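Local coordinates for DegT/DnrJ/EryC1/StrS aminotransferase (PDB 4QGR), which probably acts as a pyridoxal phosphate-dependent transaminase of the DegT/DnrJ/EryC1/StrS family, at residues D280-P285 with Y298-E303. Sequence-based numbering, arbitrary orientation.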
ATOM      1  N   ASP A 280     -35.047 -17.472 -18.649  1.00 26.51           N
ATOM      2  CA  ASP A 280     -36.089 -17.105 -19.603  1.00 27.96           C
ATOM      3  C   ASP A 280     -36.569 -15.658 -19.551  1.00 27.86           C
ATOM      4  O   ASP A 280     -37.339 -15.249 -20.423  1.00 29.39           O
ATOM      5  CB  ASP A 280     -37.299 -18.035 -19.445  1.00 30.10           C
ATOM      6  CG  ASP A 280     -37.940 -17.949 -18.082  1.00 30.63           C
ATOM      7  OD1 ASP A 280     -37.249 -17.822 -17.023  1.00 32.18           O
ATOM      8  OD2 ASP A 280     -39.166 -18.020 -18.035  1.00 31.97           O
ATOM      9  N   VAL A 281     -36.176 -14.892 -18.531  1.00 26.65           N
ATOM     10  CA  VAL A 281     -36.581 -13.491 -18.423  1.00 25.73           C
ATOM     11  C   VAL A 281     -35.400 -12.500 -18.487  1.00 24.57           C
ATOM     12  O   VAL A 281     -35.605 -11.333 -18.789  1.00 24.08           O
ATOM     13  CB  VAL A 281     -37.391 -13.208 -17.138  1.00 26.65           C
ATOM     14  CG1 VAL A 281     -38.762 -13.855 -17.203  1.00 27.95           C
ATOM     15  CG2 VAL A 281     -36.644 -13.651 -15.880  1.00 26.84           C
ATOM     16  N   VAL A 282     -34.181 -12.946 -18.167  1.00 22.81           N
ATOM     17  CA  VAL A 282     -33.006 -12.106 -18.293  1.00 21.32           C
ATOM     18  C   VAL A 282     -31.845 -12.945 -18.827  1.00 21.19           C
ATOM     19  O   VAL A 282     -31.928 -14.157 -18.873  1.00 20.72           O
ATOM     20  CB  VAL A 282     -32.571 -11.455 -16.950  1.00 20.39           C
ATOM     21  CG1 VAL A 282     -33.601 -10.436 -16.480  1.00 20.83           C
ATOM     22  CG2 VAL A 282     -32.280 -12.487 -15.877  1.00 19.90           C
ATOM     23  N   LYS A 283     -30.764 -12.278 -19.206  1.00 20.60           N
ATOM     24  CA  LYS A 283     -29.593 -12.963 -19.674  1.00 21.06           C
ATOM     25  C   LYS A 283     -28.750 -13.345 -18.473  1.00 20.51           C
ATOM     26  O   LYS A 283     -28.364 -12.489 -17.691  1.00 20.35           O
ATOM     27  CB  LYS A 283     -28.841 -12.079 -20.656  1.00 22.23           C
ATOM     28  CG  LYS A 283     -27.582 -12.673 -21.243  1.00 23.42           C
ATOM     29  CD  LYS A 283     -27.177 -11.885 -22.495  1.00 26.04           C
ATOM     30  CE  LYS A 283     -26.010 -12.508 -23.230  1.00 27.53           C
ATOM     31  NZ  LYS A 283     -24.886 -12.699 -22.304  1.00 27.34           N
ATOM     32  N   VAL A 284     -28.475 -14.634 -18.332  1.00 20.06           N
ATOM     33  CA  VAL A 284     -27.815 -15.148 -17.136  1.00 19.86           C
ATOM     34  C   VAL A 284     -26.363 -15.539 -17.457  1.00 19.83           C
ATOM     35  O   VAL A 284     -26.035 -15.885 -18.588  1.00 19.63           O
ATOM     36  CB  VAL A 284     -28.572 -16.330 -16.467  1.00 20.06           C
ATOM     37  CG1 VAL A 284     -29.968 -15.910 -16.017  1.00 20.05           C
ATOM     38  CG2 VAL A 284     -28.659 -17.544 -17.377  1.00 20.92           C
ATOM     39  N   PRO A 285     -25.494 -15.461 -16.454  1.00 20.28           N
ATOM     40  CA  PRO A 285     -24.103 -15.829 -16.628  1.00 20.90           C
ATOM     41  C   PRO A 285     -23.905 -17.358 -16.609  1.00 22.87           C
ATOM     42  O   PRO A 285     -23.619 -17.954 -15.585  1.00 22.89           O
ATOM     43  CB  PRO A 285     -23.432 -15.127 -15.438  1.00 20.60           C
ATOM     44  CG  PRO A 285     -24.485 -15.155 -14.354  1.00 20.06           C
ATOM     45  CD  PRO A 285     -25.771 -14.922 -15.093  1.00 20.20           C
ATOM     46  N   TYR A 298     -22.634 -11.859  -9.270  1.00 12.68           N
ATOM     47  CA  TYR A 298     -23.591 -12.625 -10.069  1.00 12.86           C
ATOM     48  C   TYR A 298     -24.271 -11.587 -10.955  1.00 13.07           C
ATOM     49  O   TYR A 298     -25.089 -10.795 -10.485  1.00 12.86           O
ATOM     50  CB  TYR A 298     -24.591 -13.373  -9.210  1.00 13.52           C
ATOM     51  CG  TYR A 298     -25.570 -14.142 -10.091  1.00 13.55           C
ATOM     52  CD1 TYR A 298     -26.733 -13.527 -10.571  1.00 14.51           C
ATOM     53  CD2 TYR A 298     -25.264 -15.393 -10.555  1.00 13.69           C
ATOM     54  CE1 TYR A 298     -27.611 -14.210 -11.438  1.00 14.74           C
ATOM     55  CE2 TYR A 298     -26.130 -16.076 -11.432  1.00 14.47           C
ATOM     56  CZ  TYR A 298     -27.281 -15.460 -11.884  1.00 14.88           C
ATOM     57  OH  TYR A 298     -28.156 -16.118 -12.739  1.00 16.56           O
ATOM     58  N   SER A 299     -23.847 -11.534 -12.217  1.00 13.29           N
ATOM     59  CA  SER A 299     -24.196 -10.453 -13.110  1.00 13.08           C
ATOM     60  C   SER A 299     -25.096 -10.914 -14.260  1.00 13.82           C
ATOM     61  O   SER A 299     -24.693 -11.783 -15.062  1.00 14.48           O
ATOM     62  CB  SER A 299     -22.931  -9.819 -13.662  1.00 13.06           C
ATOM     63  OG  SER A 299     -22.142  -9.217 -12.618  1.00 12.12           O
ATOM     64  N   ILE A 300     -26.251 -10.262 -14.360  1.00 14.20           N
ATOM     65  CA  ILE A 300     -27.270 -10.520 -15.377  1.00 15.51           C
ATOM     66  C   ILE A 300     -27.353  -9.326 -16.318  1.00 16.12           C
ATOM     67  O   ILE A 300     -26.782  -8.282 -16.034  1.00 15.65           O
ATOM     68  CB  ILE A 300     -28.660 -10.768 -14.767  1.00 16.21           C
ATOM     69  CG1 ILE A 300     -29.133  -9.539 -13.987  1.00 16.40           C
ATOM     70  CG2 ILE A 300     -28.580 -12.008 -13.904  1.00 15.93           C
ATOM     71  CD1 ILE A 300     -30.602  -9.430 -13.748  1.00 17.58           C
ATOM     72  N   GLU A 301     -28.046  -9.483 -17.434  1.00 17.11           N
ATOM     73  CA  GLU A 301     -28.438  -8.342 -18.244  1.00 18.45           C
ATOM     74  C   GLU A 301     -29.938  -8.343 -18.384  1.00 18.07           C
ATOM     75  O   GLU A 301     -30.544  -9.380 -18.571  1.00 19.24           O
ATOM     76  CB  GLU A 301     -27.782  -8.350 -19.621  1.00 20.21           C
ATOM     77  CG  GLU A 301     -26.270  -8.341 -19.593  1.00 20.38           C
ATOM     78  CD  GLU A 301     -25.666  -8.700 -20.937  1.00 22.31           C
ATOM     79  OE1 GLU A 301     -26.219  -8.290 -21.959  1.00 23.80           O
ATOM     80  OE2 GLU A 301     -24.652  -9.394 -20.964  1.00 23.10           O
ATOM     81  N   SER A 302     -30.542  -7.172 -18.312  1.00 18.71           N
ATOM     82  CA  SER A 302     -31.988  -7.039 -18.374  1.00 19.12           C
ATOM     83  C   SER A 302     -32.433  -5.888 -19.254  1.00 19.67           C
ATOM     84  O   SER A 302     -31.790  -4.850 -19.265  1.00 19.48           O
ATOM     85  CB  SER A 302     -32.517  -6.798 -16.957  1.00 19.34           C
ATOM     86  OG  SER A 302     -33.911  -6.608 -16.945  1.00 20.09           O
ATOM     87  N   GLU A 303     -33.543  -6.081 -19.986  1.00 20.60           N
ATOM     88  CA  GLU A 303     -34.312  -4.959 -20.549  1.00 21.76           C
ATOM     89  C   GLU A 303     -34.763  -4.081 -19.377  1.00 21.87           C
ATOM     90  O   GLU A 303     -34.983  -4.601 -18.280  1.00 22.35           O
ATOM     91  CB  GLU A 303     -35.547  -5.447 -21.325  1.00 22.73           C
TER
HETATM   92  O   HOH W   1     -34.507  -8.902 -19.919  1.00 23.07           O
HETATM   93  O   HOH W   2     -24.933 -12.601 -17.828  1.00 19.77           O
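Tyr298 lays one face of its ring against Pro285, whose CG stands 3.9 Å from the ring centroid in a CH-pi contact. Tyr298 CG lies anti to its backbone N (chi1 179°), which carries the ring to the side where Pro285 lies; proline suits the place because its compact ring offers C-H groups to the aromatic face and it has no N-H to satisfy. The phenol OH skirts Val284 CG1 and hydrogen-bonds Asn275 of helix 247-278. Ser299 O lies 3.3 Å from Pro285 CD and takes a hydrogen bond from a water that also bonds weakly to Lys283 O. Ile300 CD1 meets Val282 CG2 at 4.1 Å, branched aliphatic groups both, with Leu308 of helix 305-314 also touching Ile300. Lys283 and Glu301 form a single antiparallel hydrogen-bonded pair, N to O 3.0 Å in both directions. This lone bridge lays irregular segment 280-285 beside strand 298-301, which pairs with strand 353-356 through other backbone groups. The Lys283 and Glu301 side chains run side by side to a long salt bridge, NZ to OE2 3.6 Å; NZ has its stronger partner in Asp114, OE2 in Tyr116. Short Ser302 packs its CB 3.8 Å from Val282 CG1, while a water links Glu303 N to Val281 O.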